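PDB 5CWM: designed helical repeat protein from Synthetic construct, which has no known natural function, being a computationally designed protein that probably serves to test how stacked helical hairpins build a repeat architecture. Local coordinates for residues A[66-78]-A[90-104]. Sequence-based numbering, arbitrary orientation.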
loop_
_atom_site.group_PDB
_atom_site.type_symbol
_atom_site.label_atom_id
_atom_site.label_comp_id
_atom_site.label_asym_id
_atom_site.label_seq_id
_atom_site.Cartn_x
_atom_site.Cartn_y
_atom_site.Cartn_z
ATOM N N ALA A 66 0.960 2.008 -11.363
ATOM C CA ALA A 66 1.528 0.667 -11.436
ATOM C C ALA A 66 1.548 -0.010 -10.068
ATOM O O ALA A 66 1.155 -1.171 -9.933
ATOM C CB ALA A 66 2.932 0.719 -12.019
ATOM N N VAL A 67 2.000 0.721 -9.055
ATOM C CA VAL A 67 2.141 0.150 -7.721
ATOM C C VAL A 67 0.786 -0.102 -7.058
ATOM O O VAL A 67 0.610 -1.105 -6.365
ATOM C CB VAL A 67 3.006 1.053 -6.820
ATOM C CG1 VAL A 67 3.046 0.521 -5.397
ATOM C CG2 VAL A 67 4.411 1.137 -7.382
ATOM N N GLU A 68 -0.179 0.787 -7.277
ATOM C CA GLU A 68 -1.511 0.552 -6.727
ATOM C C GLU A 68 -2.189 -0.590 -7.485
ATOM O O GLU A 68 -3.059 -1.278 -6.943
ATOM C CB GLU A 68 -2.360 1.827 -6.760
ATOM C CG GLU A 68 -2.693 2.357 -8.139
ATOM C CD GLU A 68 -3.289 3.752 -8.091
ATOM O OE1 GLU A 68 -3.314 4.352 -6.995
ATOM O OE2 GLU A 68 -3.731 4.251 -9.145
ATOM N N LEU A 69 -1.777 -0.801 -8.733
ATOM C CA LEU A 69 -2.199 -1.989 -9.470
ATOM C C LEU A 69 -1.590 -3.241 -8.844
ATOM O O LEU A 69 -2.235 -4.290 -8.778
ATOM C CB LEU A 69 -1.811 -1.888 -10.948
ATOM C CG LEU A 69 -2.757 -1.090 -11.849
ATOM C CD1 LEU A 69 -2.211 -1.006 -13.265
ATOM C CD2 LEU A 69 -4.146 -1.708 -11.842
ATOM N N VAL A 70 -0.347 -3.125 -8.383
ATOM C CA VAL A 70 0.310 -4.221 -7.676
ATOM C C VAL A 70 -0.445 -4.544 -6.388
ATOM O O VAL A 70 -0.644 -5.711 -6.049
ATOM C CB VAL A 70 1.784 -3.890 -7.349
ATOM C CG1 VAL A 70 2.375 -4.924 -6.404
ATOM C CG2 VAL A 70 2.604 -3.804 -8.626
ATOM N N VAL A 71 -0.874 -3.502 -5.681
ATOM C CA VAL A 71 -1.680 -3.662 -4.473
ATOM C C VAL A 71 -2.999 -4.362 -4.794
ATOM O O VAL A 71 -3.431 -5.265 -4.072
ATOM C CB VAL A 71 -1.964 -2.302 -3.803
ATOM C CG1 VAL A 71 -2.920 -2.469 -2.631
ATOM C CG2 VAL A 71 -0.663 -1.658 -3.349
ATOM N N ARG A 72 -3.629 -3.934 -5.885
ATOM C CA ARG A 72 -4.833 -4.580 -6.400
ATOM C C ARG A 72 -4.607 -6.081 -6.578
ATOM O O ARG A 72 -5.397 -6.912 -6.107
ATOM C CB ARG A 72 -5.245 -3.942 -7.729
ATOM C CG ARG A 72 -6.412 -4.613 -8.422
ATOM C CD ARG A 72 -7.718 -3.924 -8.088
ATOM N NE ARG A 72 -8.840 -4.472 -8.846
ATOM C CZ ARG A 72 -9.227 -4.022 -10.035
ATOM N NH1 ARG A 72 -8.583 -3.013 -10.607
ATOM N NH2 ARG A 72 -10.258 -4.580 -10.654
ATOM N N VAL A 73 -3.511 -6.413 -7.253
ATOM C CA VAL A 73 -3.127 -7.801 -7.481
ATOM C C VAL A 73 -2.957 -8.546 -6.160
ATOM O O VAL A 73 -3.374 -9.691 -6.031
ATOM C CB VAL A 73 -1.821 -7.898 -8.300
ATOM C CG1 VAL A 73 -1.299 -9.325 -8.316
ATOM C CG2 VAL A 73 -2.042 -7.391 -9.716
ATOM N N ALA A 74 -2.354 -7.882 -5.180
ATOM C CA ALA A 74 -2.124 -8.486 -3.871
ATOM C C ALA A 74 -3.439 -8.824 -3.170
ATOM O O ALA A 74 -3.612 -9.936 -2.659
ATOM C CB ALA A 74 -1.284 -7.563 -3.005
ATOM N N GLU A 75 -4.361 -7.863 -3.144
ATOM C CA GLU A 75 -5.688 -8.089 -2.575
ATOM C C GLU A 75 -6.368 -9.258 -3.278
ATOM O O GLU A 75 -6.982 -10.123 -2.638
ATOM C CB GLU A 75 -6.555 -6.832 -2.692
ATOM C CG GLU A 75 -6.022 -5.622 -1.943
ATOM C CD GLU A 75 -6.886 -4.388 -2.138
ATOM O OE1 GLU A 75 -7.800 -4.431 -2.989
ATOM O OE2 GLU A 75 -6.653 -3.378 -1.442
ATOM N N LEU A 76 -6.244 -9.277 -4.603
ATOM C CA LEU A 76 -6.809 -10.354 -5.405
ATOM C C LEU A 76 -6.232 -11.705 -4.993
ATOM O O LEU A 76 -6.952 -12.699 -4.920
ATOM C CB LEU A 76 -6.557 -10.101 -6.892
ATOM C CG LEU A 76 -7.059 -11.180 -7.854
ATOM C CD1 LEU A 76 -8.534 -11.466 -7.621
ATOM C CD2 LEU A 76 -6.810 -10.761 -9.294
ATOM N N LEU A 77 -4.935 -11.730 -4.711
ATOM C CA LEU A 77 -4.260 -12.955 -4.303
ATOM C C LEU A 77 -4.693 -13.373 -2.907
ATOM O O LEU A 77 -4.698 -14.559 -2.585
ATOM C CB LEU A 77 -2.741 -12.780 -4.357
ATOM C CG LEU A 77 -2.145 -12.619 -5.756
ATOM C CD1 LEU A 77 -0.630 -12.667 -5.709
ATOM C CD2 LEU A 77 -2.690 -13.681 -6.692
ATOM N N LEU A 78 -5.050 -12.398 -2.076
ATOM C CA LEU A 78 -5.600 -12.703 -0.761
ATOM C C LEU A 78 -6.974 -13.354 -0.902
ATOM O O LEU A 78 -7.291 -14.322 -0.208
ATOM C CB LEU A 78 -5.693 -11.441 0.102
ATOM C CG LEU A 78 -6.412 -11.600 1.446
ATOM C CD1 LEU A 78 -5.779 -12.703 2.281
ATOM C CD2 LEU A 78 -6.422 -10.288 2.212
ATOM N N LEU A 90 -1.600 -17.904 -0.164
ATOM C CA LEU A 90 -1.619 -16.899 0.892
ATOM C C LEU A 90 -0.224 -16.313 1.094
ATOM O O LEU A 90 -0.061 -15.101 1.266
ATOM C CB LEU A 90 -2.140 -17.509 2.193
ATOM C CG LEU A 90 -2.379 -16.569 3.374
ATOM C CD1 LEU A 90 -3.284 -15.420 2.965
ATOM C CD2 LEU A 90 -2.984 -17.339 4.535
ATOM N N GLU A 91 0.781 -17.185 1.062
ATOM C CA GLU A 91 2.169 -16.756 1.172
ATOM C C GLU A 91 2.552 -15.860 -0.002
ATOM O O GLU A 91 3.267 -14.871 0.168
ATOM C CB GLU A 91 3.103 -17.967 1.244
ATOM C CG GLU A 91 3.019 -18.738 2.551
ATOM C CD GLU A 91 3.746 -20.066 2.495
ATOM O OE1 GLU A 91 4.206 -20.448 1.398
ATOM O OE2 GLU A 91 3.856 -20.730 3.548
ATOM N N ARG A 92 2.070 -16.210 -1.190
ATOM C CA ARG A 92 2.315 -15.404 -2.381
ATOM C C ARG A 92 1.672 -14.029 -2.243
ATOM O O ARG A 92 2.270 -13.016 -2.615
ATOM C CB ARG A 92 1.791 -16.113 -3.632
ATOM C CG ARG A 92 2.477 -17.439 -3.918
ATOM C CD ARG A 92 2.028 -18.023 -5.245
ATOM N NE ARG A 92 2.690 -19.290 -5.537
ATOM C CZ ARG A 92 2.654 -19.897 -6.718
ATOM N NH1 ARG A 92 1.992 -19.346 -7.727
ATOM N NH2 ARG A 92 3.285 -21.049 -6.895
ATOM N N ALA A 93 0.457 -13.999 -1.701
ATOM C CA ALA A 93 -0.227 -12.741 -1.418
ATOM C C ALA A 93 0.602 -11.887 -0.464
ATOM O O ALA A 93 0.767 -10.677 -0.671
ATOM C CB ALA A 93 -1.606 -13.005 -0.834
ATOM N N LEU A 94 1.128 -12.531 0.575
ATOM C CA LEU A 94 2.001 -11.870 1.538
ATOM C C LEU A 94 3.217 -11.252 0.854
ATOM O O LEU A 94 3.549 -10.087 1.090
ATOM C CB LEU A 94 2.449 -12.862 2.615
ATOM C CG LEU A 94 3.385 -12.340 3.707
ATOM C CD1 LEU A 94 2.748 -11.183 4.454
ATOM C CD2 LEU A 94 3.752 -13.459 4.671
ATOM N N ARG A 95 3.872 -12.036 0.000
ATOM C CA ARG A 95 5.055 -11.577 -0.722
ATOM C C ARG A 95 4.749 -10.378 -1.616
ATOM O O ARG A 95 5.481 -9.386 -1.610
ATOM C CB ARG A 95 5.644 -12.712 -1.564
ATOM C CG ARG A 95 6.163 -13.891 -0.756
ATOM C CD ARG A 95 7.249 -13.463 0.218
ATOM N NE ARG A 95 7.780 -14.595 0.970
ATOM C CZ ARG A 95 7.263 -15.043 2.109
ATOM N NH1 ARG A 95 6.196 -14.454 2.631
ATOM N NH2 ARG A 95 7.811 -16.080 2.727
ATOM N N VAL A 96 3.666 -10.475 -2.382
ATOM C CA VAL A 96 3.270 -9.400 -3.286
ATOM C C VAL A 96 2.921 -8.130 -2.510
ATOM O O VAL A 96 3.215 -7.022 -2.958
ATOM C CB VAL A 96 2.079 -9.822 -4.174
ATOM C CG1 VAL A 96 1.588 -8.654 -5.015
ATOM C CG2 VAL A 96 2.484 -10.978 -5.071
ATOM N N ALA A 97 2.309 -8.290 -1.340
ATOM C CA ALA A 97 2.013 -7.143 -0.482
ATOM C C ALA A 97 3.299 -6.479 0.018
ATOM O O ALA A 97 3.475 -5.254 -0.101
ATOM C CB ALA A 97 1.146 -7.571 0.690
ATOM N N GLU A 98 4.191 -7.296 0.575
ATOM C CA GLU A 98 5.480 -6.820 1.073
ATOM C C GLU A 98 6.261 -6.086 -0.011
ATOM O O GLU A 98 6.923 -5.085 0.261
ATOM C CB GLU A 98 6.311 -7.984 1.617
ATOM C CG GLU A 98 5.755 -8.621 2.881
ATOM C CD GLU A 98 6.610 -9.772 3.375
ATOM O OE1 GLU A 98 6.229 -10.415 4.376
ATOM O OE2 GLU A 98 7.667 -10.036 2.765
ATOM N N GLU A 99 6.179 -6.589 -1.239
ATOM C CA GLU A 99 6.812 -5.933 -2.376
ATOM C C GLU A 99 6.132 -4.599 -2.664
ATOM O O GLU A 99 6.795 -3.581 -2.868
ATOM C CB GLU A 99 6.764 -6.832 -3.614
ATOM C CG GLU A 99 7.418 -6.232 -4.853
ATOM C CD GLU A 99 8.933 -6.191 -4.761
ATOM O OE1 GLU A 99 9.503 -6.922 -3.924
ATOM O OE2 GLU A 99 9.556 -5.427 -5.529
ATOM N N ALA A 100 4.802 -4.617 -2.670
ATOM C CA ALA A 100 4.003 -3.427 -2.937
ATOM C C ALA A 100 4.360 -2.295 -1.984
ATOM O O ALA A 100 4.355 -1.125 -2.371
ATOM C CB ALA A 100 2.520 -3.751 -2.840
ATOM N N ALA A 101 4.664 -2.647 -0.738
ATOM C CA ALA A 101 5.115 -1.659 0.243
ATOM C C ALA A 101 6.347 -0.884 -0.238
ATOM O O ALA A 101 6.292 0.333 -0.460
ATOM C CB ALA A 101 5.405 -2.337 1.573
ATOM N N ARG A 102 7.459 -1.598 -0.396
ATOM C CA ARG A 102 8.725 -0.976 -0.768
ATOM C C ARG A 102 8.654 -0.314 -2.145
ATOM O O ARG A 102 9.320 0.696 -2.385
ATOM C CB ARG A 102 9.860 -2.006 -0.725
ATOM C CG ARG A 102 9.676 -3.202 -1.645
ATOM C CD ARG A 102 10.799 -4.217 -1.466
ATOM N NE ARG A 102 10.698 -4.928 -0.195
ATOM C CZ ARG A 102 10.248 -6.173 -0.067
ATOM N NH1 ARG A 102 9.863 -6.855 -1.137
ATOM N NH2 ARG A 102 10.188 -6.738 1.131
ATOM N N LEU A 103 7.842 -0.871 -3.040
ATOM C CA LEU A 103 7.627 -0.248 -4.345
ATOM C C LEU A 103 6.920 1.094 -4.182
ATOM O O LEU A 103 7.259 2.074 -4.852
ATOM C CB LEU A 103 6.818 -1.163 -5.267
ATOM C CG LEU A 103 7.487 -2.463 -5.722
ATOM C CD1 LEU A 103 6.692 -3.112 -6.845
ATOM C CD2 LEU A 103 8.931 -2.224 -6.139
ATOM N N ALA A 104 5.938 1.132 -3.286
ATOM C CA ALA A 104 5.237 2.371 -2.978
ATOM C C ALA A 104 6.204 3.388 -2.382
ATOM O O ALA A 104 6.099 4.589 -2.646
ATOM C CB ALA A 104 4.080 2.113 -2.029
#
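An antiparallel helical hairpin of the repeat architecture brings V67, V70, A74 and L77 of helix 60-84 against A93, V96, A100 and L103 of helix 87-114. The two segment axes approach to 8.3 Å with 162° between their N-to-C directions, and on helix 87-114 alanines (A93, A100, A104) stand at the three nearest CA pairs, the shortest being L77 CA to A93 CA at 5.0 Å. There the methyl CB of A93 meets CB of L77 at 3.7 Å and also lies beside the backbone N of L78.

V96 reaches across with both branches. Its CG1, placed opposite the backbone N by chi1 of 174°, touches A74 CB at 3.7 Å and also approaches V70, while CG2 meets L77 CD1 at 3.6 Å, the two side chains crossing at about a right angle. One turn on, A100 CB touches both V70 CG1 and V71 CG2, 3.8 Å from each. V67 then straddles the last turn: CG1 lies 3.6 Å from the backbone N of A104, and CG2 lies 3.9 Å from L103 CB. At the other end L78 CD1 and L90 CD1 touch as their side chains run side by side.

Helix 30-57 packs on V73 and L77, and helix 117-141 on V67, V71 and A74, so the pair is built into its neighbours on the repeat stack. R92 turns its polar end from this contact to a salt bridge with E41.

No hydrogen bond or salt bridge joins the segments; cohesion between them is therefore apolar, resting on valine and leucine branches packed against alanine methyls and against one another.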